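Local coordinates for protein aminoacyl-tRNA synthetase (Cryptosporidium parvum, PDB 5F9Z) that probably joins proline to its cognate tRNA in an ATP-dependent reaction, and binds the inhibitor halofuginone together with an ATP analogue, at residues F57-E60 with T61-S64. Residues are numbered along the deposited sequence; the frame is centred on the assembly and turned at random.
Sequences FIWE and TIQS
Over one face of the Phe57 ring lies the hydroxyl of Thr61, one helical turn on, with OG1 3.3 Å from Phe57 CE1. The indole of Trp59 has two neighbours from the following turn, both set obliquely to its plane. Ile62 brings its CG2 methyl to the six-membered ring, 4.0 Å from Trp59 CZ3, while Gln63 reaches the pyrrole part, where Gln63 OE1 stops 3.8 Å from Trp59 NE1. The Gln63 amide is turned 60° from the indole plane, so the two flat groups do not stack. Trp59 CG stands anti to the backbone N (chi1 179°), as does Gln63 CG (177°), which lets the two side chains run near each other one turn apart.

All of this happens within helix 53-71, where main-chain N-H groups bond to the carbonyls four residues back in the regular alpha-helical pattern; Gln63 N to Trp59 O, at 2.6 Å, is the shortest here. Thr61 adds a side-chain bond of the kind common for helical threonines: OG1 donates to Phe57 O at 2.9 Å. That carbonyl therefore holds two donors, Thr61 N and OG1, which arrive from opposite faces of its plane.

On the buried side, Ile58 CG2 meets Ile62 CD1 at 4.2 Å. Helix 278-287 packs here through Ile280, which touches Ile58, Trp59 and Ile62, and Leu275 of strand 265-276 adds to the cover over Trp59 and Ile62. The Trp59 side chain is about 9 Å from the bound ATP analogue, whereas Glu60 and Ser64 occupy the exposed side of the helix.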
loop_
_atom_site.group_PDB
_atom_site.type_symbol
_atom_site.label_atom_id
_atom_site.label_comp_id
_atom_site.label_asym_id
_atom_site.label_seq_id
_atom_site.Cartn_x
_atom_site.Cartn_y
_atom_site.Cartn_z
ATOM N N PHE A 57 11.805 -5.847 3.934
ATOM C CA PHE A 57 12.589 -4.660 3.608
ATOM C C PHE A 57 11.697 -3.550 3.068
ATOM O O PHE A 57 11.884 -2.374 3.403
ATOM C CB PHE A 57 13.680 -5.008 2.591
ATOM C CG PHE A 57 14.462 -3.816 2.100
ATOM C CD1 PHE A 57 14.012 -3.065 1.022
ATOM C CD2 PHE A 57 15.651 -3.454 2.709
ATOM C CE1 PHE A 57 14.726 -1.970 0.573
ATOM C CE2 PHE A 57 16.373 -2.363 2.260
ATOM C CZ PHE A 57 15.909 -1.621 1.190
ATOM N N ILE A 58 10.727 -3.905 2.223
ATOM C CA ILE A 58 9.854 -2.900 1.628
ATOM C C ILE A 58 8.999 -2.234 2.699
ATOM O O ILE A 58 8.744 -1.026 2.645
ATOM C CB ILE A 58 8.998 -3.531 0.517
ATOM C CG1 ILE A 58 9.903 -4.099 -0.578
ATOM C CG2 ILE A 58 8.026 -2.511 -0.063
ATOM C CD1 ILE A 58 9.162 -4.565 -1.806
ATOM N N TRP A 59 8.555 -3.003 3.696
ATOM C CA TRP A 59 7.807 -2.401 4.795
ATOM C C TRP A 59 8.705 -1.522 5.655
ATOM O O TRP A 59 8.281 -0.455 6.115
ATOM C CB TRP A 59 7.143 -3.481 5.645
ATOM C CG TRP A 59 6.376 -2.911 6.795
ATOM C CD1 TRP A 59 6.686 -3.013 8.121
ATOM C CD2 TRP A 59 5.182 -2.123 6.721
ATOM N NE1 TRP A 59 5.751 -2.347 8.877
ATOM C CE2 TRP A 59 4.817 -1.792 8.041
ATOM C CE3 TRP A 59 4.382 -1.672 5.666
ATOM C CZ2 TRP A 59 3.687 -1.031 8.335
ATOM C CZ3 TRP A 59 3.263 -0.916 5.959
ATOM C CH2 TRP A 59 2.925 -0.604 7.282
ATOM N N GLU A 60 9.949 -1.954 5.884
ATOM C CA GLU A 60 10.895 -1.120 6.618
ATOM C C GLU A 60 11.170 0.180 5.877
ATOM O O GLU A 60 11.366 1.229 6.501
ATOM C CB GLU A 60 12.197 -1.885 6.858
ATOM C CG GLU A 60 12.082 -2.995 7.881
ATOM C CD GLU A 60 13.406 -3.683 8.146
ATOM O OE1 GLU A 60 14.135 -3.974 7.172
ATOM O OE2 GLU A 60 13.723 -3.923 9.329
ATOM N N THR A 61 11.191 0.131 4.543
ATOM C CA THR A 61 11.358 1.349 3.759
ATOM C C THR A 61 10.114 2.225 3.849
ATOM O O THR A 61 10.214 3.443 4.041
ATOM C CB THR A 61 11.668 1.000 2.303
ATOM O OG1 THR A 61 12.808 0.134 2.254
ATOM C CG2 THR A 61 11.962 2.260 1.503
ATOM N N ILE A 62 8.933 1.619 3.712
ATOM C CA ILE A 62 7.687 2.357 3.904
ATOM C C ILE A 62 7.637 2.956 5.302
ATOM O O ILE A 62 7.250 4.116 5.486
ATOM C CB ILE A 62 6.476 1.442 3.639
ATOM C CG1 ILE A 62 6.399 1.060 2.160
ATOM C CG2 ILE A 62 5.186 2.116 4.086
ATOM C CD1 ILE A 62 5.308 0.057 1.848
ATOM N N GLN A 63 8.037 2.175 6.308
ATOM C CA GLN A 63 8.039 2.678 7.678
ATOM C C GLN A 63 9.046 3.807 7.853
ATOM O O GLN A 63 8.738 4.824 8.481
ATOM C CB GLN A 63 8.331 1.539 8.654
ATOM C CG GLN A 63 8.430 1.977 10.104
ATOM C CD GLN A 63 8.542 0.806 11.061
ATOM O OE1 GLN A 63 8.399 -0.351 10.664
ATOM N NE2 GLN A 63 8.800 1.102 12.331
ATOM N N SER A 64 10.250 3.651 7.296
ATOM C CA SER A 64 11.276 4.677 7.449
ATOM C C SER A 64 10.863 5.985 6.786
ATOM O O SER A 64 11.041 7.065 7.362
ATOM C CB SER A 64 12.601 4.182 6.870
ATOM O OG SER A 64 13.539 5.239 6.775
#